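Local coordinates for transcriptional regulator, LacI family (Lactobacillus brevis, PDB 3JY6), which probably acts as a DNA-binding transcription factor of the LacI family, with a sensor domain built on the periplasmic binding protein fold, at residues L9-V14 and V41-N46; I13-D18 and Q70-P75; T54-I59 and Q76-I81; G66-S71 and V89-E94. One frame throughout, in Å; residues are numbered along the deposited sequence.

Interaction 1: residues L9-V14 and V41-N46; sequences LIAVIV and VLFDAN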
# COMPACT_ATOMS: atom_id res chain seq x y z
N LEU A 9 6.31 1.50 23.25
CA LEU A 9 6.39 1.30 21.81
C LEU A 9 6.23 -0.18 21.52
O LEU A 9 6.92 -1.02 22.12
CB LEU A 9 7.76 1.74 21.27
CG LEU A 9 8.11 3.21 21.23
CD1 LEU A 9 9.42 3.39 20.47
CD2 LEU A 9 6.98 3.97 20.55
N ILE A 10 5.33 -0.50 20.61
CA ILE A 10 5.08 -1.88 20.20
C ILE A 10 5.58 -2.03 18.78
O ILE A 10 5.17 -1.29 17.88
CB ILE A 10 3.57 -2.22 20.25
CG1 ILE A 10 3.05 -2.03 21.68
CG2 ILE A 10 3.34 -3.67 19.79
CD1 ILE A 10 3.78 -2.86 22.73
N ALA A 11 6.48 -2.97 18.56
CA ALA A 11 7.02 -3.20 17.23
C ALA A 11 6.08 -4.08 16.42
O ALA A 11 5.57 -5.08 16.90
CB ALA A 11 8.41 -3.86 17.30
N VAL A 12 5.85 -3.69 15.17
CA VAL A 12 5.00 -4.48 14.31
C VAL A 12 5.84 -4.81 13.07
O VAL A 12 6.24 -3.91 12.35
CB VAL A 12 3.74 -3.71 13.91
CG1 VAL A 12 2.81 -4.61 13.12
CG2 VAL A 12 3.03 -3.16 15.17
N ILE A 13 6.14 -6.08 12.85
CA ILE A 13 6.93 -6.44 11.68
C ILE A 13 6.04 -7.11 10.64
O ILE A 13 5.49 -8.18 10.90
CB ILE A 13 8.09 -7.43 12.03
CG1 ILE A 13 9.07 -6.79 13.01
CG2 ILE A 13 8.87 -7.78 10.77
CD1 ILE A 13 10.27 -7.72 13.36
N VAL A 14 5.89 -6.49 9.48
CA VAL A 14 5.07 -7.09 8.43
C VAL A 14 5.95 -7.71 7.35
O VAL A 14 7.11 -7.33 7.20
CB VAL A 14 4.10 -6.06 7.78
CG1 VAL A 14 3.23 -5.46 8.86
CG2 VAL A 14 4.88 -4.97 7.05
N VAL A 41 4.71 0.78 15.94
CA VAL A 41 5.85 1.17 15.13
C VAL A 41 5.94 0.12 14.03
O VAL A 41 6.00 -1.07 14.32
CB VAL A 41 7.14 1.14 15.97
CG1 VAL A 41 8.32 1.43 15.08
CG2 VAL A 41 7.06 2.17 17.12
N LEU A 42 5.98 0.56 12.77
CA LEU A 42 6.02 -0.37 11.65
C LEU A 42 7.41 -0.68 11.09
O LEU A 42 8.20 0.22 10.79
CB LEU A 42 5.10 0.13 10.52
CG LEU A 42 4.83 -0.79 9.31
CD1 LEU A 42 4.33 -2.16 9.75
CD2 LEU A 42 3.77 -0.12 8.43
N PHE A 43 7.68 -1.97 10.97
CA PHE A 43 8.95 -2.46 10.45
C PHE A 43 8.62 -3.27 9.20
O PHE A 43 7.65 -4.05 9.20
CB PHE A 43 9.65 -3.36 11.48
CG PHE A 43 10.21 -2.62 12.67
CD1 PHE A 43 11.52 -2.15 12.65
CD2 PHE A 43 9.43 -2.38 13.79
CE1 PHE A 43 12.04 -1.44 13.74
CE2 PHE A 43 9.93 -1.67 14.88
CZ PHE A 43 11.25 -1.20 14.85
N ASP A 44 9.44 -3.12 8.17
CA ASP A 44 9.24 -3.81 6.90
C ASP A 44 10.28 -4.92 6.68
O ASP A 44 11.46 -4.66 6.50
CB ASP A 44 9.31 -2.76 5.77
CG ASP A 44 9.28 -3.36 4.38
OD1 ASP A 44 8.56 -4.36 4.15
OD2 ASP A 44 9.97 -2.80 3.50
N ALA A 45 9.83 -6.17 6.72
CA ALA A 45 10.74 -7.30 6.52
C ALA A 45 11.19 -7.34 5.05
O ALA A 45 12.19 -7.99 4.71
CB ALA A 45 10.05 -8.60 6.91
N ASN A 46 10.45 -6.65 4.19
CA ASN A 46 10.79 -6.55 2.77
C ASN A 46 11.05 -7.92 2.13
O ASN A 46 11.94 -8.08 1.30
CB ASN A 46 12.02 -5.64 2.63
CG ASN A 46 12.22 -5.10 1.22
OD1 ASN A 46 11.28 -5.04 0.42
ND2 ASN A 46 13.44 -4.69 0.92
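F43 lays its side chain across A11, V12 and I13 of the adjoining strand. CB lies 3.6 Å from V12 O and 3.8 Å from I13 CG1, where the two side chains cross obliquely; chi1 (-72°) sets CG anti to the carbonyl carbon, beside the backbone N. From CG the ring passes beside the backbone of 9-14: V12 O lies in the ring plane at its edge, 3.8 Å from CD2. Farther out, CE2 comes to 3.6 Å from A11 CB, while I59 of helix 49-60 touches the same phenylalanine. The backbone beneath is parallel sheet, the first beta-alpha-beta unit of the domain, in which helix 20-34 connects strand 9-14 to strand 39-44. V41 bonds to I10 and V12, F43 to V12 and V14, and A45 N to V14 O. V12 gives its N-H to V41 O and accepts the F43 N-H at its own O, both at 2.8 Å. On the other face, V14 and L42 meet at about a right angle, V14 CG1 3.6 Å from L42 CD1; helix 20-34 covers them through S22 and F26. Strand 39-44 is the outermost of its sheet within the chain and faces the second subunit, where V41 and L42 pack on their own counterparts. D44 OD2, at the C-terminal end of the strand, forms a salt bridge with K27 of the second subunit.

Interaction 2: residues I13-D18 and Q70-P75; sequences IVANID and QSFSNP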
# COMPACT_ATOMS: atom_id res chain seq x y z
N ILE A 13 6.14 -6.08 12.85
CA ILE A 13 6.93 -6.44 11.68
C ILE A 13 6.04 -7.11 10.64
O ILE A 13 5.49 -8.18 10.90
CB ILE A 13 8.09 -7.43 12.03
CG1 ILE A 13 9.07 -6.79 13.01
CG2 ILE A 13 8.87 -7.78 10.77
CD1 ILE A 13 10.27 -7.72 13.36
N VAL A 14 5.89 -6.49 9.48
CA VAL A 14 5.07 -7.09 8.43
C VAL A 14 5.95 -7.71 7.35
O VAL A 14 7.11 -7.33 7.20
CB VAL A 14 4.10 -6.06 7.78
CG1 VAL A 14 3.23 -5.46 8.86
CG2 VAL A 14 4.88 -4.97 7.05
N ALA A 15 5.40 -8.68 6.63
CA ALA A 15 6.12 -9.36 5.57
C ALA A 15 6.61 -8.39 4.50
O ALA A 15 7.76 -8.45 4.08
CB ALA A 15 5.21 -10.45 4.95
N ASN A 16 5.75 -7.48 4.08
CA ASN A 16 6.13 -6.50 3.05
C ASN A 16 5.13 -5.34 3.09
O ASN A 16 3.92 -5.54 2.96
CB ASN A 16 6.10 -7.16 1.67
CG ASN A 16 6.73 -6.30 0.60
OD1 ASN A 16 6.74 -5.07 0.68
ND2 ASN A 16 7.25 -6.95 -0.44
N ILE A 17 5.62 -4.12 3.29
CA ILE A 17 4.68 -3.01 3.34
C ILE A 17 3.97 -2.71 2.02
O ILE A 17 3.03 -1.93 2.01
CB ILE A 17 5.35 -1.71 3.87
CG1 ILE A 17 6.58 -1.36 3.04
CG2 ILE A 17 5.69 -1.89 5.35
CD1 ILE A 17 7.13 -0.01 3.38
N ASP A 18 4.42 -3.31 0.92
CA ASP A 18 3.74 -3.09 -0.36
C ASP A 18 2.37 -3.75 -0.36
O ASP A 18 1.53 -3.44 -1.19
CB ASP A 18 4.53 -3.68 -1.53
CG ASP A 18 5.80 -2.91 -1.81
OD1 ASP A 18 5.76 -1.65 -1.81
OD2 ASP A 18 6.83 -3.58 -2.05
N GLN A 70 3.86 -10.44 11.79
CA GLN A 70 3.10 -10.82 10.61
C GLN A 70 4.14 -11.11 9.54
O GLN A 70 4.04 -10.65 8.40
CB GLN A 70 2.18 -9.66 10.17
CG GLN A 70 1.11 -10.04 9.13
CD GLN A 70 1.50 -9.70 7.71
OE1 GLN A 70 1.77 -8.54 7.39
NE2 GLN A 70 1.53 -10.71 6.85
N SER A 71 5.17 -11.87 9.93
CA SER A 71 6.25 -12.21 9.03
C SER A 71 6.70 -13.67 9.04
O SER A 71 5.97 -14.55 9.48
CB SER A 71 7.44 -11.28 9.29
OG SER A 71 7.32 -10.70 10.58
N PHE A 72 7.92 -13.90 8.57
CA PHE A 72 8.50 -15.24 8.42
C PHE A 72 9.19 -15.95 9.59
O PHE A 72 9.27 -17.17 9.60
CB PHE A 72 9.47 -15.21 7.24
CG PHE A 72 9.10 -14.24 6.16
CD1 PHE A 72 7.99 -14.46 5.35
CD2 PHE A 72 9.87 -13.09 5.95
CE1 PHE A 72 7.65 -13.55 4.33
CE2 PHE A 72 9.55 -12.18 4.94
CZ PHE A 72 8.44 -12.41 4.13
N SER A 73 9.72 -15.20 10.55
CA SER A 73 10.44 -15.78 11.68
C SER A 73 9.70 -16.86 12.47
O SER A 73 8.57 -16.65 12.92
CB SER A 73 10.86 -14.69 12.66
OG SER A 73 11.86 -13.86 12.12
N ASN A 74 10.35 -18.01 12.64
CA ASN A 74 9.77 -19.09 13.44
C ASN A 74 10.12 -18.76 14.89
O ASN A 74 10.90 -17.84 15.16
CB ASN A 74 10.36 -20.46 13.07
CG ASN A 74 10.05 -20.89 11.65
OD1 ASN A 74 8.89 -20.89 11.22
ND2 ASN A 74 11.09 -21.30 10.91
N PRO A 75 9.55 -19.51 15.85
CA PRO A 75 9.84 -19.27 17.26
C PRO A 75 11.30 -19.47 17.67
O PRO A 75 11.78 -18.75 18.55
CB PRO A 75 8.89 -20.23 17.96
CG PRO A 75 7.71 -20.25 17.02
CD PRO A 75 8.39 -20.39 15.69
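Polar contacts between I13 and the residues Q70 and S71, where strand 66-70 ends, converge on one carbonyl. I13 O accepts from Q70 N at 2.9 Å in a regular parallel-sheet bond, and S71 OG stands 3.1 Å from the same oxygen, with E52 OE1 a second acceptor within reach of its proton. Q70 OE1 in turn hydrogen-bonds S22 OG of helix 20-34. Packing makes up the rest. S71 OG touches I13 CG2 at 3.3 Å. In Q70, chi2 (-98°) turns CD off the extended line; OE1 lies 3.4 Å from V14 CB. An alanine at Q70 would probably leave S22 without this amide partner and open a gap beside V14. Beyond the strand ends A15 CB meets F72 CZ at 3.9 Å, the ring lying oblique to the methyl and touching I49 of helix 49-60 as well. Here strands 9-14 and 66-70, neighbours in the sheet, finish at their C-terminal ends, the edge at which parallel alpha/beta folds commonly place their binding sites. The oxygen of I13 is met by a backbone N-H and possibly by the hydroxyl, which would probably fix the last strand residues against each other; A15 and F72 add a contact without direction.

Interaction 3: residues T54-I59 and Q76-I81; sequences TLLRAI and QTVQEI
Helices 49-60 and 75-82 lie next to each other on one face of the parallel sheet in this alpha/beta domain, and they meet where I81 reaches toward L56 and R57. Their segment axes are 10.1 Å apart and inclined by 37°, so side chains rather than backbones fill the space between them. The contact turns on I81. Its CG2, anti to the backbone N, is directed onto helix 49-60, 3.7 Å from R57 N and 4.0 Å from L56 CB. In the other branch CG1 lies 4.0 Å from R57 NH1, and CD1 lies between L56 and the R57 guanidinium, over one face of that group, 4.1 Å above its plane and displaced toward the rim. R57 is bent at chi3 (-129°), which turns NE out of the extended line of the chain, and its CG rests 3.9 Å from I81 CG2. Replacing I81 by an alanine would probably open a gap between the helices at L56 CB and leave the R57 side chain freer to turn. On the sheet side of I81, L56 CD1 reaches the methyl groups of helix 75-82, 4.2 Å from T77 CG2 and 4.3 Å from V78 CG2. The interface thus passes from apolar to mixed as it comes out from the sheet, R57 being exposed. Below, L56 rests on I13 of strand 9-14 and L67 of strand 66-70, and V78 on L69, while L55 and A58 of helix 49-60 also pack on I39 of the second subunit.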
# COMPACT_ATOMS: atom_id res chain seq x y z
N THR A 54 17.77 -8.81 11.51
CA THR A 54 18.42 -7.60 11.99
C THR A 54 17.38 -6.66 12.58
O THR A 54 17.68 -5.93 13.52
CB THR A 54 19.25 -6.89 10.90
OG1 THR A 54 18.61 -5.66 10.51
CG2 THR A 54 19.47 -7.80 9.71
N LEU A 55 16.15 -6.70 12.08
CA LEU A 55 15.11 -5.84 12.64
C LEU A 55 14.82 -6.32 14.07
O LEU A 55 14.70 -5.52 15.01
CB LEU A 55 13.84 -5.88 11.79
CG LEU A 55 13.93 -5.25 10.40
CD1 LEU A 55 12.56 -5.33 9.71
CD2 LEU A 55 14.37 -3.80 10.51
N LEU A 56 14.71 -7.64 14.23
CA LEU A 56 14.45 -8.21 15.55
C LEU A 56 15.59 -7.89 16.53
O LEU A 56 15.35 -7.58 17.70
CB LEU A 56 14.27 -9.73 15.44
CG LEU A 56 12.94 -10.29 14.91
CD1 LEU A 56 13.12 -11.78 14.60
CD2 LEU A 56 11.82 -10.05 15.92
N ARG A 57 16.83 -7.95 16.05
CA ARG A 57 17.97 -7.67 16.91
C ARG A 57 17.93 -6.21 17.35
O ARG A 57 18.38 -5.87 18.44
CB ARG A 57 19.29 -7.95 16.19
CG ARG A 57 19.61 -9.43 15.97
CD ARG A 57 20.99 -9.58 15.31
NE ARG A 57 20.96 -10.44 14.13
CZ ARG A 57 21.02 -11.76 14.15
NH1 ARG A 57 21.11 -12.41 15.31
NH2 ARG A 57 21.00 -12.45 13.02
N ALA A 58 17.39 -5.36 16.49
CA ALA A 58 17.27 -3.94 16.80
C ALA A 58 16.12 -3.75 17.78
O ALA A 58 16.21 -2.97 18.73
CB ALA A 58 16.99 -3.15 15.52
N ILE A 59 15.03 -4.46 17.54
CA ILE A 59 13.86 -4.36 18.40
C ILE A 59 14.15 -4.78 19.84
O ILE A 59 13.58 -4.22 20.79
CB ILE A 59 12.72 -5.20 17.80
CG1 ILE A 59 12.19 -4.47 16.55
CG2 ILE A 59 11.63 -5.45 18.85
CD1 ILE A 59 11.38 -5.33 15.63
N GLN A 76 12.01 -20.41 17.04
CA GLN A 76 13.42 -20.64 17.37
C GLN A 76 14.23 -19.36 17.14
O GLN A 76 15.12 -19.02 17.92
CB GLN A 76 14.02 -21.78 16.53
CG GLN A 76 15.33 -22.34 17.10
CD GLN A 76 16.17 -23.12 16.09
OE1 GLN A 76 15.64 -23.71 15.15
NE2 GLN A 76 17.47 -23.12 16.29
N THR A 77 13.90 -18.65 16.07
CA THR A 77 14.58 -17.40 15.74
C THR A 77 14.22 -16.27 16.73
O THR A 77 15.09 -15.53 17.20
CB THR A 77 14.20 -16.90 14.31
OG1 THR A 77 14.58 -17.87 13.33
CG2 THR A 77 14.90 -15.57 14.00
N VAL A 78 12.94 -16.16 17.03
CA VAL A 78 12.47 -15.12 17.93
C VAL A 78 12.92 -15.35 19.37
O VAL A 78 13.08 -14.40 20.14
CB VAL A 78 10.93 -15.02 17.89
CG1 VAL A 78 10.45 -14.02 18.92
CG2 VAL A 78 10.49 -14.59 16.49
N GLN A 79 13.15 -16.62 19.73
CA GLN A 79 13.60 -16.96 21.07
C GLN A 79 15.09 -16.63 21.17
O GLN A 79 15.52 -15.94 22.08
CB GLN A 79 13.38 -18.45 21.35
CG GLN A 79 13.97 -18.94 22.66
CD GLN A 79 13.26 -18.36 23.87
OE1 GLN A 79 12.04 -18.22 23.89
NE2 GLN A 79 14.04 -18.01 24.89
N GLU A 80 15.86 -17.12 20.21
CA GLU A 80 17.30 -16.92 20.19
C GLU A 80 17.73 -15.45 20.14
O GLU A 80 18.81 -15.11 20.62
CB GLU A 80 17.92 -17.70 19.02
CG GLU A 80 18.69 -18.95 19.46
CD GLU A 80 18.67 -20.10 18.44
OE1 GLU A 80 18.80 -19.83 17.22
OE2 GLU A 80 18.53 -21.27 18.86
N ILE A 81 16.87 -14.59 19.59
CA ILE A 81 17.18 -13.16 19.50
C ILE A 81 16.60 -12.30 20.62
O ILE A 81 17.32 -11.51 21.22
CB ILE A 81 16.71 -12.58 18.14
CG1 ILE A 81 17.52 -13.20 17.00
CG2 ILE A 81 16.87 -11.06 18.14
CD1 ILE A 81 17.05 -12.78 15.61

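Interaction 4: residues G66-S71 and V89-E94; sequences GLILQS and VSVDRE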
# COMPACT_ATOMS: atom_id res chain seq x y z
N GLY A 66 6.70 -4.73 23.07
CA GLY A 66 5.95 -5.83 22.51
C GLY A 66 6.22 -6.03 21.04
O GLY A 66 6.73 -5.14 20.35
N LEU A 67 5.88 -7.21 20.55
CA LEU A 67 6.10 -7.55 19.16
C LEU A 67 4.87 -8.20 18.55
O LEU A 67 4.33 -9.18 19.09
CB LEU A 67 7.29 -8.52 19.03
CG LEU A 67 7.55 -9.15 17.65
CD1 LEU A 67 7.83 -8.06 16.64
CD2 LEU A 67 8.70 -10.13 17.71
N ILE A 68 4.40 -7.64 17.44
CA ILE A 68 3.28 -8.23 16.72
C ILE A 68 3.95 -8.71 15.44
O ILE A 68 4.52 -7.92 14.67
CB ILE A 68 2.17 -7.21 16.44
CG1 ILE A 68 1.62 -6.69 17.78
CG2 ILE A 68 1.08 -7.87 15.64
CD1 ILE A 68 0.44 -5.77 17.66
N LEU A 69 3.90 -10.02 15.23
CA LEU A 69 4.58 -10.63 14.10
C LEU A 69 3.70 -11.08 12.94
O LEU A 69 2.89 -12.00 13.08
CB LEU A 69 5.40 -11.81 14.62
CG LEU A 69 6.47 -12.47 13.77
CD1 LEU A 69 7.62 -11.50 13.53
CD2 LEU A 69 6.97 -13.73 14.50
N GLN A 70 3.86 -10.44 11.79
CA GLN A 70 3.10 -10.82 10.61
C GLN A 70 4.14 -11.11 9.54
O GLN A 70 4.04 -10.65 8.40
CB GLN A 70 2.18 -9.66 10.17
CG GLN A 70 1.11 -10.04 9.13
CD GLN A 70 1.50 -9.70 7.71
OE1 GLN A 70 1.77 -8.54 7.39
NE2 GLN A 70 1.53 -10.71 6.85
N SER A 71 5.17 -11.87 9.93
CA SER A 71 6.25 -12.21 9.03
C SER A 71 6.70 -13.67 9.04
O SER A 71 5.97 -14.55 9.48
CB SER A 71 7.44 -11.28 9.29
OG SER A 71 7.32 -10.70 10.58
N VAL A 89 2.76 -11.63 19.68
CA VAL A 89 1.50 -12.09 19.11
C VAL A 89 1.78 -12.22 17.62
O VAL A 89 2.38 -11.33 17.02
CB VAL A 89 0.32 -11.09 19.30
CG1 VAL A 89 -0.92 -11.62 18.60
CG2 VAL A 89 0.00 -10.91 20.76
N SER A 90 1.37 -13.33 17.02
CA SER A 90 1.59 -13.55 15.60
C SER A 90 0.27 -13.38 14.83
O SER A 90 -0.82 -13.61 15.37
CB SER A 90 2.16 -14.96 15.36
OG SER A 90 2.90 -15.00 14.15
N VAL A 91 0.37 -12.96 13.58
CA VAL A 91 -0.82 -12.74 12.77
C VAL A 91 -0.70 -13.27 11.35
O VAL A 91 0.36 -13.17 10.73
CB VAL A 91 -1.17 -11.23 12.68
CG1 VAL A 91 -2.49 -11.04 11.92
CG2 VAL A 91 -1.25 -10.63 14.07
N ASP A 92 -1.79 -13.85 10.87
CA ASP A 92 -1.90 -14.37 9.50
C ASP A 92 -0.88 -15.44 9.14
O ASP A 92 -0.46 -15.52 7.99
CB ASP A 92 -1.78 -13.20 8.52
CG ASP A 92 -2.18 -13.57 7.10
OD1 ASP A 92 -3.33 -14.01 6.91
OD2 ASP A 92 -1.36 -13.44 6.18
N ARG A 93 -0.51 -16.29 10.09
CA ARG A 93 0.50 -17.30 9.82
C ARG A 93 0.10 -18.75 9.74
O ARG A 93 0.76 -19.53 9.07
CB ARG A 93 1.65 -17.16 10.83
CG ARG A 93 2.70 -16.15 10.42
CD ARG A 93 3.51 -16.68 9.25
NE ARG A 93 4.03 -18.01 9.54
CZ ARG A 93 5.09 -18.26 10.31
NH1 ARG A 93 5.76 -17.27 10.89
NH2 ARG A 93 5.47 -19.52 10.52
N GLU A 94 -0.97 -19.13 10.42
CA GLU A 94 -1.39 -20.53 10.41
C GLU A 94 -0.19 -21.41 10.78
O GLU A 94 0.22 -22.29 10.03
CB GLU A 94 -1.90 -20.93 9.02
CG GLU A 94 -2.86 -22.12 9.07
CD GLU A 94 -4.32 -21.69 9.15
OE1 GLU A 94 -4.90 -21.34 8.10
OE2 GLU A 94 -4.88 -21.68 10.27
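The R93 guanidinium has S71 O at its edge: NH1 donates to that oxygen over 3.1 Å, with the acceptor 27° out of the guanidinium plane and the N-H...O angle a bent 140°. Bends at chi2 and chi3 curl the arginine back, and its CD also lies 3.3 Å from S71 O. Two other flat groups, the Q70 amide and the D92 carboxylate, lie side by side and point the same way, with planes 60° apart and Q70 NE2 4.0 Å from D92 OD2. The stronger polar partners are elsewhere, S22 for Q70 and Q234 for D92. A fourth flat group, the peptide carbonyl of L69, is approached from its two opposite faces: V91 N donates to L69 O from one at 2.7 Å, and S90 OG from the other at 3.2 Å. S90 places that hydroxyl with OG anti to its backbone N. These strands, 66-70 and 88-91, are joined through helix 75-82 in a beta-alpha-beta unit and run parallel as neighbours in the domain's sheet. V89 bonds to both neighbours of its bridge partner I68: its N-H goes to L67 O, and its O accepts from L69 N at 2.7 Å. On the face that carries I68 and V91, the two side chains lie side by side, CG2 to CG2 at 3.9 Å; both touch S243 of helix 236-251, and I29 and L25 of helix 20-34 touch I68 and V91 respectively. The face carrying L69 and S90 is the one on which helix 75-82 packs, through V78 against L69.

Interactions 1 and 4 lie in the six-stranded sheet, and interaction 2 at its C-terminal edge; all three are buried. Interactions 1 and 4 each pair the strands of one beta-alpha-beta unit. Strand 9-14 lies between strands 39-44 and 66-70, so that I13 and V14 serve interactions 1 and 2; strand 66-70 lies between 9-14 and 88-91, and Q70 and S71 serve 2 and 4. Backbone bonding is common to all three, whereas interaction 4 adds a guanidinium hydrogen bond. Interaction 3 is partly exposed and lies one layer out, joining two helices by apolar contact and one arginine face; L56 carries it down to I13, and I59 of the same helix also packs there. Interactions 1, 2 and 3 also touch the second subunit.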